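Local coordinates for protein GP37 (Pseudomonas phage phikz, PDB 5FT0) that inhibits the RNA degradosome of the bacterial host, probably by binding RNase E, as a phage-encoded ribonuclease inhibitor, at residues Gly151-Asp156 / Thr207-Ser212; Leu178-Tyr183 / Phe225-Val230. All coordinates share one frame; numbering follows the deposited sequence.

Contact 1 of 2, residues Gly151-Asp156 / Thr207-Ser212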
ATOM      1  N   GLY A 151      19.812  20.418 -15.428  1.00 47.64           N
ATOM      2  CA  GLY A 151      20.471  20.273 -16.711  1.00 50.92           C
ATOM      3  C   GLY A 151      19.562  20.719 -17.836  1.00 56.34           C
ATOM      4  O   GLY A 151      18.465  21.225 -17.579  1.00 58.01           O
ATOM      5  N   ILE A 152      19.993  20.551 -19.083  1.00 57.23           N
ATOM      6  CA  ILE A 152      19.179  20.884 -20.247  1.00 63.34           C
ATOM      7  C   ILE A 152      18.926  19.600 -21.025  1.00 65.95           C
ATOM      8  O   ILE A 152      19.875  18.908 -21.418  1.00 64.40           O
ATOM      9  CB  ILE A 152      19.851  21.945 -21.132  1.00 68.99           C
ATOM     10  CG1 ILE A 152      20.227  23.177 -20.302  1.00 71.44           C
ATOM     11  CG2 ILE A 152      18.948  22.314 -22.308  1.00 63.41           C
ATOM     12  CD1 ILE A 152      19.096  24.171 -20.108  1.00 62.01           C
ATOM     13  N   PHE A 153      17.652  19.279 -21.232  1.00 61.71           N
ATOM     14  CA  PHE A 153      17.235  18.080 -21.945  1.00 57.30           C
ATOM     15  C   PHE A 153      16.616  18.481 -23.277  1.00 60.65           C
ATOM     16  O   PHE A 153      15.777  19.388 -23.326  1.00 61.08           O
ATOM     17  CB  PHE A 153      16.236  17.271 -21.111  1.00 51.97           C
ATOM     18  CG  PHE A 153      15.940  15.905 -21.665  1.00 44.99           C
ATOM     19  CD1 PHE A 153      16.709  14.812 -21.304  1.00 41.56           C
ATOM     20  CD2 PHE A 153      14.885  15.715 -22.542  1.00 46.47           C
ATOM     21  CE1 PHE A 153      16.433  13.552 -21.811  1.00 43.65           C
ATOM     22  CE2 PHE A 153      14.604  14.463 -23.053  1.00 43.95           C
ATOM     23  CZ  PHE A 153      15.379  13.378 -22.686  1.00 42.93           C
ATOM     24  N   LYS A 154      17.032  17.813 -24.350  1.00 62.52           N
ATOM     25  CA  LYS A 154      16.538  18.090 -25.695  1.00 66.09           C
ATOM     26  C   LYS A 154      15.689  16.914 -26.161  1.00 65.33           C
ATOM     27  O   LYS A 154      16.178  15.781 -26.230  1.00 60.77           O
ATOM     28  CB  LYS A 154      17.692  18.342 -26.665  1.00 60.96           C
ATOM     29  CG  LYS A 154      18.656  19.430 -26.213  1.00 66.66           C
ATOM     30  N   THR A 155      14.420  17.185 -26.481  1.00 64.24           N
ATOM     31  CA  THR A 155      13.520  16.125 -26.920  1.00 65.43           C
ATOM     32  C   THR A 155      13.816  15.668 -28.344  1.00 72.71           C
ATOM     33  O   THR A 155      13.448  14.546 -28.711  1.00 71.17           O
ATOM     34  CB  THR A 155      12.065  16.591 -26.807  1.00 71.20           C
ATOM     35  OG1 THR A 155      11.891  17.314 -25.582  1.00 79.98           O
ATOM     36  CG2 THR A 155      11.117  15.401 -26.810  1.00 55.45           C
ATOM     37  N   ASP A 156      14.477  16.505 -29.150  1.00 74.37           N
ATOM     38  CA  ASP A 156      14.840  16.098 -30.504  1.00 72.80           C
ATOM     39  C   ASP A 156      15.826  14.939 -30.497  1.00 68.36           C
ATOM     40  O   ASP A 156      15.834  14.124 -31.427  1.00 71.22           O
ATOM     41  CB  ASP A 156      15.441  17.279 -31.268  1.00 75.03           C
ATOM     42  CG  ASP A 156      14.445  18.390 -31.509  1.00 81.23           C
ATOM     43  OD1 ASP A 156      13.236  18.096 -31.622  1.00 86.14           O
ATOM     44  OD2 ASP A 156      14.873  19.562 -31.585  1.00 80.66           O
ATOM     45  N   THR A 207      18.211  10.812 -11.911  1.00 34.08           N
ATOM     46  CA  THR A 207      17.864  11.932 -12.775  1.00 36.33           C
ATOM     47  C   THR A 207      16.372  11.875 -13.068  1.00 34.13           C
ATOM     48  O   THR A 207      15.849  10.816 -13.431  1.00 34.38           O
ATOM     49  CB  THR A 207      18.652  11.899 -14.089  1.00 37.63           C
ATOM     50  OG1 THR A 207      20.057  11.950 -13.815  1.00 35.58           O
ATOM     51  CG2 THR A 207      18.265  13.083 -14.972  1.00 40.31           C
ATOM     52  N   GLU A 208      15.692  13.007 -12.911  1.00 35.43           N
ATOM     53  CA  GLU A 208      14.270  13.117 -13.207  1.00 36.99           C
ATOM     54  C   GLU A 208      14.064  14.174 -14.280  1.00 35.32           C
ATOM     55  O   GLU A 208      14.539  15.307 -14.144  1.00 34.84           O
ATOM     56  CB  GLU A 208      13.466  13.463 -11.948  1.00 34.41           C
ATOM     57  CG  GLU A 208      13.543  12.400 -10.862  1.00 33.51           C
ATOM     58  CD  GLU A 208      12.744  12.761  -9.623  1.00 42.22           C
ATOM     59  OE1 GLU A 208      12.257  13.908  -9.535  1.00 41.44           O
ATOM     60  OE2 GLU A 208      12.600  11.892  -8.735  1.00 47.41           O
ATOM     61  N   VAL A 209      13.362  13.804 -15.347  1.00 30.97           N
ATOM     62  CA  VAL A 209      13.024  14.718 -16.430  1.00 35.57           C
ATOM     63  C   VAL A 209      11.509  14.867 -16.456  1.00 32.37           C
ATOM     64  O   VAL A 209      10.778  13.870 -16.522  1.00 32.33           O
ATOM     65  CB  VAL A 209      13.558  14.226 -17.784  1.00 37.77           C
ATOM     66  CG1 VAL A 209      13.259  15.245 -18.868  1.00 35.45           C
ATOM     67  CG2 VAL A 209      15.054  13.960 -17.701  1.00 36.50           C
ATOM     68  N   TYR A 210      11.038  16.107 -16.399  1.00 29.28           N
ATOM     69  CA  TYR A 210       9.615  16.412 -16.382  1.00 29.95           C
ATOM     70  C   TYR A 210       9.209  17.018 -17.715  1.00 29.17           C
ATOM     71  O   TYR A 210       9.821  17.987 -18.176  1.00 34.15           O
ATOM     72  CB  TYR A 210       9.276  17.375 -15.240  1.00 29.46           C
ATOM     73  CG  TYR A 210       9.436  16.773 -13.863  1.00 33.23           C
ATOM     74  CD1 TYR A 210      10.694  16.607 -13.296  1.00 33.62           C
ATOM     75  CD2 TYR A 210       8.327  16.381 -13.123  1.00 28.77           C
ATOM     76  CE1 TYR A 210      10.845  16.057 -12.037  1.00 31.48           C
ATOM     77  CE2 TYR A 210       8.467  15.832 -11.861  1.00 31.51           C
ATOM     78  CZ  TYR A 210       9.731  15.672 -11.323  1.00 32.43           C
ATOM     79  OH  TYR A 210       9.880  15.127 -10.068  1.00 33.07           O
ATOM     80  N   PHE A 211       8.178  16.445 -18.330  1.00 26.49           N
ATOM     81  CA  PHE A 211       7.585  16.966 -19.557  1.00 28.98           C
ATOM     82  C   PHE A 211       6.185  17.459 -19.219  1.00 24.51           C
ATOM     83  O   PHE A 211       5.279  16.652 -18.989  1.00 28.85           O
ATOM     84  CB  PHE A 211       7.537  15.897 -20.650  1.00 25.36           C
ATOM     85  CG  PHE A 211       8.863  15.242 -20.927  1.00 31.42           C
ATOM     86  CD1 PHE A 211       9.285  14.149 -20.187  1.00 31.70           C
ATOM     87  CD2 PHE A 211       9.684  15.715 -21.938  1.00 37.73           C
ATOM     88  CE1 PHE A 211      10.500  13.547 -20.446  1.00 36.29           C
ATOM     89  CE2 PHE A 211      10.900  15.116 -22.200  1.00 32.01           C
ATOM     90  CZ  PHE A 211      11.308  14.030 -21.453  1.00 37.36           C
ATOM     91  N   SER A 212       6.007  18.776 -19.189  1.00 22.48           N
ATOM     92  CA  SER A 212       4.736  19.376 -18.815  1.00 29.33           C
ATOM     93  C   SER A 212       4.060  20.004 -20.029  1.00 30.96           C
ATOM     94  O   SER A 212       4.720  20.432 -20.979  1.00 32.99           O
ATOM     95  CB  SER A 212       4.925  20.424 -17.719  1.00 26.08           C
ATOM     96  OG  SER A 212       5.311  19.804 -16.508  1.00 29.07           O
TER
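Phe-153 swings its ring onto the strand 206-217 through a first torsion that sets CG opposite the backbone N (chi1 -170°), while Phe-211 holds its CG opposite the carbonyl carbon and beside the backbone N, and the two rings meet close to perpendicular. Their planes differ by 83° and their centroids lie 5.7 Å apart. The Phe-211 ring offers its edge: Phe-153 CE2 lies near the plane of that ring, 3.7 Å from Phe-211 CZ. Measured from the Phe-153 ring, however, the approach is oblique.

Val-209 supplies the second touch. Its CG1 stands over a face of the Phe-153 ring, 4.1 Å from the centroid and only 19° off the ring normal, which is CH-pi geometry; the methyl is displaced toward the CG side of the ring, with Val-209 CG1 3.9 Å from Phe-153 CG. Phe-211 CZ lies on that same side of the ring plane, and Val-209 and Phe-211 thus hold one side of a single ring. Thr-155 adds a marginal contact, its OG1 reaching the edge of Phe-211 at CE2 from 4.2 Å.

The segment 151-156 leaves strand 149-151, outermost in the sheet within this chain, and leads into helix 158-187, whose residues pack against the same side chains: Phe-161 meets Phe-153 edge-to-face, and Leu-164 packs on both Phe-153 and Val-209. Val-198 of the intervening strand 197-202 touches Phe-153, Thr-155 and Phe-211. On the other face of strand 206-217, Tyr-210 OH bonds to Glu-208 OE1 at 2.7 Å, met from above the carboxylate plane.

Between 151-156 and 207-212 the chemistry is therefore essentially apolar and aromatic, ring against ring and methyl; polar bonds of the loop go to other elements, from Gly-151 to Met-200 and from Lys-154 N to Glu-160.

Contact 2 of 2, residues Leu178-Tyr183 / Phe225-Val230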
ATOM      1  N   LEU A 178       6.457  12.486 -27.721  1.00 34.14           N
ATOM      2  CA  LEU A 178       6.054  13.147 -28.958  1.00 36.79           C
ATOM      3  C   LEU A 178       4.540  13.124 -29.124  1.00 30.28           C
ATOM      4  O   LEU A 178       3.929  14.131 -29.501  1.00 33.00           O
ATOM      5  CB  LEU A 178       6.734  12.467 -30.147  1.00 43.94           C
ATOM      6  CG  LEU A 178       7.288  13.346 -31.268  1.00 56.18           C
ATOM      7  CD1 LEU A 178       8.455  14.182 -30.762  1.00 50.70           C
ATOM      8  CD2 LEU A 178       7.710  12.482 -32.448  1.00 59.38           C
ATOM      9  N   ALA A 179       3.916  11.978 -28.839  1.00 28.32           N
ATOM     10  CA  ALA A 179       2.469  11.856 -28.976  1.00 25.96           C
ATOM     11  C   ALA A 179       1.743  12.855 -28.082  1.00 29.39           C
ATOM     12  O   ALA A 179       0.798  13.524 -28.518  1.00 28.18           O
ATOM     13  CB  ALA A 179       2.035  10.426 -28.653  1.00 27.94           C
ATOM     14  N   TYR A 180       2.171  12.967 -26.822  1.00 29.06           N
ATOM     15  CA  TYR A 180       1.584  13.963 -25.932  1.00 26.23           C
ATOM     16  C   TYR A 180       1.902  15.373 -26.406  1.00 28.63           C
ATOM     17  O   TYR A 180       1.054  16.269 -26.317  1.00 31.86           O
ATOM     18  CB  TYR A 180       2.077  13.749 -24.500  1.00 25.08           C
ATOM     19  CG  TYR A 180       1.245  12.756 -23.733  1.00 25.92           C
ATOM     20  CD1 TYR A 180       1.469  11.391 -23.856  1.00 24.48           C
ATOM     21  CD2 TYR A 180       0.212  13.179 -22.911  1.00 26.00           C
ATOM     22  CE1 TYR A 180       0.699  10.478 -23.167  1.00 25.47           C
ATOM     23  CE2 TYR A 180      -0.564  12.274 -22.217  1.00 26.80           C
ATOM     24  CZ  TYR A 180      -0.318  10.923 -22.351  1.00 27.43           C
ATOM     25  OH  TYR A 180      -1.089  10.018 -21.662  1.00 27.83           O
ATOM     26  N   THR A 181       3.117  15.585 -26.915  1.00 27.76           N
ATOM     27  CA  THR A 181       3.495  16.902 -27.420  1.00 25.47           C
ATOM     28  C   THR A 181       2.627  17.301 -28.607  1.00 32.97           C
ATOM     29  O   THR A 181       2.125  18.428 -28.673  1.00 29.85           O
ATOM     30  CB  THR A 181       4.972  16.908 -27.809  1.00 32.79           C
ATOM     31  OG1 THR A 181       5.767  16.533 -26.676  1.00 34.32           O
ATOM     32  CG2 THR A 181       5.393  18.290 -28.285  1.00 33.66           C
ATOM     33  N   ASP A 182       2.433  16.379 -29.553  1.00 28.95           N
ATOM     34  CA  ASP A 182       1.607  16.677 -30.717  1.00 33.80           C
ATOM     35  C   ASP A 182       0.145  16.856 -30.328  1.00 30.97           C
ATOM     36  O   ASP A 182      -0.528  17.770 -30.818  1.00 31.21           O
ATOM     37  CB  ASP A 182       1.753  15.571 -31.764  1.00 35.51           C
ATOM     38  CG  ASP A 182       3.120  15.564 -32.413  1.00 36.06           C
ATOM     39  OD1 ASP A 182       3.828  16.590 -32.325  1.00 40.39           O
ATOM     40  OD2 ASP A 182       3.482  14.535 -33.020  1.00 43.61           O
ATOM     41  N   TYR A 183      -0.364  15.992 -29.445  1.00 30.65           N
ATOM     42  CA  TYR A 183      -1.770  16.084 -29.058  1.00 25.94           C
ATOM     43  C   TYR A 183      -2.083  17.439 -28.439  1.00 28.35           C
ATOM     44  O   TYR A 183      -3.082  18.077 -28.788  1.00 28.61           O
ATOM     45  CB  TYR A 183      -2.138  14.959 -28.092  1.00 28.32           C
ATOM     46  CG  TYR A 183      -3.626  14.886 -27.846  1.00 29.78           C
ATOM     47  CD1 TYR A 183      -4.445  14.121 -28.663  1.00 22.84           C
ATOM     48  CD2 TYR A 183      -4.216  15.599 -26.808  1.00 26.17           C
ATOM     49  CE1 TYR A 183      -5.808  14.057 -28.452  1.00 28.95           C
ATOM     50  CE2 TYR A 183      -5.582  15.544 -26.589  1.00 23.86           C
ATOM     51  CZ  TYR A 183      -6.373  14.770 -27.414  1.00 26.79           C
ATOM     52  OH  TYR A 183      -7.733  14.710 -27.208  1.00 26.85           O
ATOM     53  N   PHE A 225      -0.920  18.562 -17.815  1.00 24.19           N
ATOM     54  CA  PHE A 225      -0.480  17.175 -17.803  1.00 29.52           C
ATOM     55  C   PHE A 225       1.040  17.146 -17.763  1.00 25.76           C
ATOM     56  O   PHE A 225       1.700  17.888 -18.495  1.00 24.88           O
ATOM     57  CB  PHE A 225      -0.992  16.404 -19.028  1.00 23.56           C
ATOM     58  CG  PHE A 225      -0.999  14.908 -18.847  1.00 24.96           C
ATOM     59  CD1 PHE A 225       0.176  14.176 -18.912  1.00 25.99           C
ATOM     60  CD2 PHE A 225      -2.186  14.236 -18.616  1.00 29.12           C
ATOM     61  CE1 PHE A 225       0.164  12.802 -18.744  1.00 25.12           C
ATOM     62  CE2 PHE A 225      -2.205  12.861 -18.450  1.00 24.42           C
ATOM     63  CZ  PHE A 225      -1.029  12.146 -18.513  1.00 27.08           C
ATOM     64  N   THR A 226       1.586  16.291 -16.904  1.00 23.86           N
ATOM     65  CA  THR A 226       3.026  16.114 -16.788  1.00 25.05           C
ATOM     66  C   THR A 226       3.363  14.634 -16.890  1.00 28.95           C
ATOM     67  O   THR A 226       2.638  13.784 -16.363  1.00 26.69           O
ATOM     68  CB  THR A 226       3.560  16.689 -15.459  1.00 29.06           C
ATOM     69  OG1 THR A 226       3.384  18.113 -15.443  1.00 27.78           O
ATOM     70  CG2 THR A 226       5.039  16.373 -15.283  1.00 24.56           C
ATOM     71  N   ILE A 227       4.449  14.332 -17.595  1.00 26.14           N
ATOM     72  CA  ILE A 227       5.037  13.001 -17.621  1.00 29.71           C
ATOM     73  C   ILE A 227       6.415  13.093 -16.987  1.00 30.06           C
ATOM     74  O   ILE A 227       7.235  13.923 -17.397  1.00 30.00           O
ATOM     75  CB  ILE A 227       5.133  12.443 -19.053  1.00 28.31           C
ATOM     76  CG1 ILE A 227       3.745  12.360 -19.689  1.00 28.53           C
ATOM     77  CG2 ILE A 227       5.804  11.081 -19.044  1.00 27.76           C
ATOM     78  CD1 ILE A 227       3.755  11.794 -21.087  1.00 33.25           C
ATOM     79  N   LYS A 228       6.664  12.259 -15.984  1.00 28.06           N
ATOM     80  CA  LYS A 228       7.955  12.204 -15.313  1.00 27.44           C
ATOM     81  C   LYS A 228       8.657  10.910 -15.687  1.00 30.68           C
ATOM     82  O   LYS A 228       8.051   9.835 -15.641  1.00 31.67           O
ATOM     83  CB  LYS A 228       7.807  12.293 -13.792  1.00 29.24           C
ATOM     84  CG  LYS A 228       9.146  12.232 -13.059  1.00 32.74           C
ATOM     85  CD  LYS A 228       8.986  12.338 -11.549  1.00 38.37           C
ATOM     86  CE  LYS A 228       8.457  11.055 -10.949  1.00 42.07           C
ATOM     87  NZ  LYS A 228       8.376  11.141  -9.464  1.00 48.50           N
ATOM     88  N   ILE A 229       9.927  11.018 -16.064  1.00 29.10           N
ATOM     89  CA  ILE A 229      10.766   9.868 -16.369  1.00 26.03           C
ATOM     90  C   ILE A 229      11.971   9.910 -15.440  1.00 33.05           C
ATOM     91  O   ILE A 229      12.590  10.967 -15.264  1.00 32.93           O
ATOM     92  CB  ILE A 229      11.201   9.859 -17.845  1.00 33.03           C
ATOM     93  CG1 ILE A 229       9.968   9.893 -18.749  1.00 28.05           C
ATOM     94  CG2 ILE A 229      12.042   8.625 -18.145  1.00 34.63           C
ATOM     95  CD1 ILE A 229      10.292   9.996 -20.215  1.00 34.00           C
ATOM     96  N   VAL A 230      12.295   8.767 -14.842  1.00 29.42           N
ATOM     97  CA  VAL A 230      13.355   8.671 -13.847  1.00 33.25           C
ATOM     98  C   VAL A 230      14.430   7.727 -14.365  1.00 37.39           C
ATOM     99  O   VAL A 230      14.129   6.602 -14.778  1.00 35.89           O
ATOM    100  CB  VAL A 230      12.821   8.180 -12.488  1.00 37.49           C
ATOM    101  CG1 VAL A 230      13.937   8.179 -11.447  1.00 30.58           C
ATOM    102  CG2 VAL A 230      11.654   9.041 -12.033  1.00 35.43           C
TER
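Helix-on-sheet packing defines this contact: the long helix 158-187 lies against one face of the seven-stranded antiparallel sheet of the Dip fold, and Tyr-180 is the residue of 178-183 that reaches strand 220-232. On the strand it meets Phe-225 and Ile-227, two residues apart and hence directed to the same face of the sheet, while the CB of Thr-226 between them points away from segment 178-183.

Ile-227 makes the more regular of the two approaches. Its CD1 sits 3.8 Å from the centroid of the Tyr-180 ring and 20° off the normal, a CH-pi contact over the face. The anti second torsion (chi2 -179°) stretches that methyl away from CA, out from the strand toward the tyrosine, and it settles over the CD1 side of the ring, with Ile-227 CD1 3.6 Å from Tyr-180 CD1.

Phe-225 comes in on the same side of the tyrosine plane but at a slant. The ring planes are inclined by 32° and the centroids are 4.9 Å apart, an oblique pair. Seen from Phe-225 the geometry is clearer, because Tyr-180 CE2 lies over the face of the phenylalanine ring, near its rim, and comes within 3.6 Å of Phe-225 CE1.

Phe-130 of the adjacent strand 122-132 packs on both Tyr-180 and Phe-225, and Phe-184, one helical turn beyond Tyr-180, also touches Phe-225. All three residues that touch are buried. The bound arginine is about 12 Å from the Phe-225 side chain, so this is core packing and not part of that ligand pocket. At the outer end of the tyrosine, the phenol oxygen reaches the neighbouring ring at one atom, with Tyr-180 OH 3.8 Å from Phe-225 CZ.

Overall arrangement
Both contacts are buried, but contact 2 lies nearer the chain centre, its own centre about 9 Å from it against about 15 Å for contact 1; the centres of the two contacts are about 10 Å apart. They use neighbouring antiparallel strands, 206-217 and 220-232, joined where Phe-211 O lies 2.8 Å from Ile-227 N, a probable hydrogen bond. Phe-211 CE1 also packs on Ile-229 CD1. Helix 158-187 relates the two differently: contact 1 involves the loop leading into it, contact 2 a turn of the helix itself. In each, one aromatic ring receives an aliphatic methyl and a second ring, nearly perpendicular in contact 1 and much less inclined in contact 2.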